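E3 ubiquitin-protein ligase HERC2 (Homo sapiens, PDB 4L1M) is a very large HECT-type E3 ubiquitin ligase, transferring ubiquitin to target proteins, and carries RCC1-like beta-propeller domains that probably mediate protein-protein interactions. Local coordinates at residues Gly29-Tyr37 with Gln77-Ala85. Numbering follows the deposited sequence.
Sequences GWGLIGWKY and QAYNSDTLA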
loop_
_atom_site.group_PDB
_atom_site.type_symbol
_atom_site.label_atom_id
_atom_site.label_comp_id
_atom_site.label_asym_id
_atom_site.label_seq_id
_atom_site.Cartn_x
_atom_site.Cartn_y
_atom_site.Cartn_z
ATOM N N GLY A 29 5.038 -16.770 -3.667
ATOM C CA GLY A 29 5.903 -15.602 -3.794
ATOM C C GLY A 29 6.855 -15.744 -4.952
ATOM O O GLY A 29 7.174 -16.859 -5.377
ATOM N N TRP A 30 7.272 -14.608 -5.499
ATOM C CA TRP A 30 8.289 -14.612 -6.543
ATOM C C TRP A 30 8.962 -13.280 -6.613
ATOM O O TRP A 30 8.456 -12.307 -6.069
ATOM C CB TRP A 30 7.710 -15.020 -7.911
ATOM C CG TRP A 30 6.609 -14.168 -8.406
ATOM C CD1 TRP A 30 6.703 -13.194 -9.361
ATOM C CD2 TRP A 30 5.235 -14.215 -8.012
ATOM N NE1 TRP A 30 5.472 -12.626 -9.575
ATOM C CE2 TRP A 30 4.553 -13.244 -8.765
ATOM C CE3 TRP A 30 4.506 -15.004 -7.114
ATOM C CZ2 TRP A 30 3.183 -13.022 -8.632
ATOM C CZ3 TRP A 30 3.140 -14.779 -6.976
ATOM C CH2 TRP A 30 2.498 -13.799 -7.728
ATOM N N GLY A 31 10.112 -13.241 -7.283
ATOM C CA GLY A 31 10.941 -12.033 -7.351
ATOM C C GLY A 31 12.271 -12.239 -6.652
ATOM O O GLY A 31 12.758 -13.343 -6.585
ATOM N N LEU A 32 12.837 -11.169 -6.111
ATOM C CA LEU A 32 14.156 -11.228 -5.482
ATOM C C LEU A 32 14.023 -11.747 -4.058
ATOM O O LEU A 32 13.823 -10.995 -3.109
ATOM C CB LEU A 32 14.820 -9.840 -5.521
ATOM C CG LEU A 32 16.232 -9.670 -4.931
ATOM C CD1 LEU A 32 17.250 -10.548 -5.631
ATOM C CD2 LEU A 32 16.641 -8.197 -4.995
ATOM N N ILE A 33 14.140 -13.054 -3.929
ATOM C CA ILE A 33 13.917 -13.754 -2.679
ATOM C C ILE A 33 15.109 -14.607 -2.400
ATOM O O ILE A 33 15.492 -15.429 -3.222
ATOM C CB ILE A 33 12.676 -14.638 -2.789
ATOM C CG1 ILE A 33 11.436 -13.786 -2.575
ATOM C CG2 ILE A 33 12.691 -15.774 -1.773
ATOM C CD1 ILE A 33 10.191 -14.441 -3.115
ATOM N N GLY A 34 15.693 -14.422 -1.220
ATOM C CA GLY A 34 16.977 -15.026 -0.899
ATOM C C GLY A 34 16.953 -16.411 -0.275
ATOM O O GLY A 34 18.008 -16.998 -0.118
ATOM N N TRP A 35 15.787 -16.948 0.089
ATOM C CA TRP A 35 15.717 -18.291 0.706
ATOM C C TRP A 35 15.684 -19.417 -0.340
ATOM O O TRP A 35 16.179 -20.525 -0.089
ATOM C CB TRP A 35 14.555 -18.435 1.727
ATOM C CG TRP A 35 13.151 -18.026 1.294
ATOM C CD1 TRP A 35 12.252 -18.784 0.591
ATOM C CD2 TRP A 35 12.471 -16.809 1.619
ATOM N NE1 TRP A 35 11.077 -18.098 0.433
ATOM C CE2 TRP A 35 11.186 -16.883 1.053
ATOM C CE3 TRP A 35 12.836 -15.657 2.306
ATOM C CZ2 TRP A 35 10.269 -15.842 1.148
ATOM C CZ3 TRP A 35 11.928 -14.636 2.406
ATOM C CH2 TRP A 35 10.658 -14.731 1.831
ATOM N N LYS A 36 15.135 -19.120 -1.533
ATOM C CA LYS A 36 15.003 -20.050 -2.673
ATOM C C LYS A 36 16.328 -20.264 -3.372
ATOM O O LYS A 36 17.004 -19.286 -3.742
ATOM C CB LYS A 36 14.027 -19.476 -3.711
ATOM N N TYR A 37 16.686 -21.532 -3.579
ATOM C CA TYR A 37 17.906 -21.886 -4.321
ATOM C C TYR A 37 17.898 -21.259 -5.717
ATOM O O TYR A 37 18.155 -21.944 -6.703
ATOM C CB TYR A 37 18.037 -23.415 -4.435
ATOM N N GLN A 77 9.773 -11.138 8.350
ATOM C CA GLN A 77 10.721 -11.916 7.580
ATOM C C GLN A 77 11.483 -10.984 6.626
ATOM O O GLN A 77 10.878 -10.124 5.979
ATOM C CB GLN A 77 9.962 -12.949 6.766
ATOM C CG GLN A 77 10.794 -13.764 5.784
ATOM C CD GLN A 77 11.681 -14.788 6.450
ATOM O OE1 GLN A 77 11.302 -15.425 7.418
ATOM N NE2 GLN A 77 12.872 -14.970 5.914
ATOM N N ALA A 78 12.797 -11.192 6.491
ATOM C CA ALA A 78 13.600 -10.443 5.497
ATOM C C ALA A 78 13.523 -11.124 4.142
ATOM O O ALA A 78 13.525 -12.347 4.056
ATOM C CB ALA A 78 15.062 -10.342 5.942
ATOM N N TYR A 79 13.518 -10.332 3.082
ATOM C CA TYR A 79 13.511 -10.865 1.722
ATOM C C TYR A 79 14.756 -11.624 1.410
ATOM O O TYR A 79 14.712 -12.607 0.675
ATOM C CB TYR A 79 13.404 -9.734 0.683
ATOM C CG TYR A 79 12.202 -8.836 0.805
ATOM C CD1 TYR A 79 10.910 -9.352 0.795
ATOM C CD2 TYR A 79 12.354 -7.486 0.903
ATOM C CE1 TYR A 79 9.802 -8.523 0.902
ATOM C CE2 TYR A 79 11.254 -6.639 0.980
ATOM C CZ TYR A 79 9.981 -7.152 0.987
ATOM O OH TYR A 79 8.928 -6.274 1.088
ATOM N N ASN A 80 15.886 -11.150 1.922
ATOM C CA ASN A 80 17.182 -11.709 1.547
ATOM C C ASN A 80 17.823 -12.572 2.613
ATOM O O ASN A 80 19.014 -12.822 2.567
ATOM C CB ASN A 80 18.155 -10.606 1.114
ATOM C CG ASN A 80 19.248 -11.135 0.195
ATOM O OD1 ASN A 80 18.974 -11.855 -0.774
ATOM N ND2 ASN A 80 20.502 -10.802 0.506
ATOM N N SER A 81 17.037 -13.040 3.570
ATOM C CA SER A 81 17.506 -14.064 4.510
ATOM C C SER A 81 17.753 -15.387 3.782
ATOM O O SER A 81 17.155 -15.652 2.751
ATOM C CB SER A 81 16.518 -14.218 5.695
ATOM O OG SER A 81 16.999 -15.156 6.647
ATOM N N ASP A 82 18.656 -16.204 4.317
ATOM C CA ASP A 82 18.980 -17.516 3.721
ATOM C C ASP A 82 17.877 -18.551 4.006
ATOM O O ASP A 82 17.706 -19.518 3.256
ATOM C CB ASP A 82 20.378 -18.026 4.192
ATOM C CG ASP A 82 20.543 -18.030 5.724
ATOM O OD1 ASP A 82 19.768 -17.339 6.424
ATOM O OD2 ASP A 82 21.461 -18.721 6.225
ATOM N N THR A 83 17.129 -18.319 5.080
ATOM C CA THR A 83 16.142 -19.273 5.550
ATOM C C THR A 83 14.820 -18.535 5.689
ATOM O O THR A 83 14.777 -17.371 6.123
ATOM C CB THR A 83 16.631 -19.979 6.853
ATOM O OG1 THR A 83 15.663 -20.919 7.348
ATOM C CG2 THR A 83 16.955 -18.987 7.945
ATOM N N LEU A 84 13.753 -19.184 5.228
ATOM C CA LEU A 84 12.381 -18.714 5.450
ATOM C C LEU A 84 11.929 -19.172 6.820
ATOM O O LEU A 84 11.891 -20.357 7.072
ATOM C CB LEU A 84 11.475 -19.297 4.400
ATOM C CG LEU A 84 9.980 -19.024 4.556
ATOM C CD1 LEU A 84 9.680 -17.539 4.737
ATOM C CD2 LEU A 84 9.227 -19.577 3.355
ATOM N N ALA A 85 11.620 -18.240 7.716
ATOM C CA ALA A 85 11.320 -18.544 9.129
ATOM C C ALA A 85 10.819 -17.285 9.834
ATOM O O ALA A 85 11.568 -16.608 10.544
ATOM C CB ALA A 85 12.539 -19.100 9.848
#
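Trp-35, in one of its two modelled positions, and Leu-84 illustrate how an indole can join two neighbouring blades of a propeller. The ring is sandwiched: Ile-33 CG2, from its own segment, sits over the centre of one face, while Leu-84 CB lies over the five-membered ring on the opposite face, 3.8 Å from its centroid and 12° off the normal, a CH-pi contact. With CG of Leu-84 anti to the backbone N (chi1 174°), both methyls follow the indole, CD2 reaching Trp-35 NE1 at 3.8 Å and CD1 settling near CE2 and CZ2. The six-membered end of the indole points at the start of the turn, where Trp-35 CZ3 meets Ala-78 O edge-on at 3.2 Å. Gln-77 borders the same corner, its amide plane 84° from that of the indole and its NE2 3.6 Å from Trp-35 CZ3. Three bonds hold that amide: NE2 donates to Thr-83 O and Ala-78 O, and Ala-85 N reaches OE1 from above the carbonyl plane; they probably fix its rotation and brace the loop. Beside the ring, Gly-34 N makes a nearly straight hydrogen bond of 2.8 Å to Tyr-79 O, the carbonyl of the second residue of the type I turn from Ala-78 to Ser-81. The segment 29-37 leaves strand 27-31, which pairs with 45-46 and 374-379 in the sheet combining both chain ends; 77-85 leaves strand 74-78 of the next blade. Phe-65 of strand 64-69 and Ile-45 of strand 45-46 also touch Trp-35, placing it between two four-stranded antiparallel sheets of the seven-bladed RCC1-like propeller.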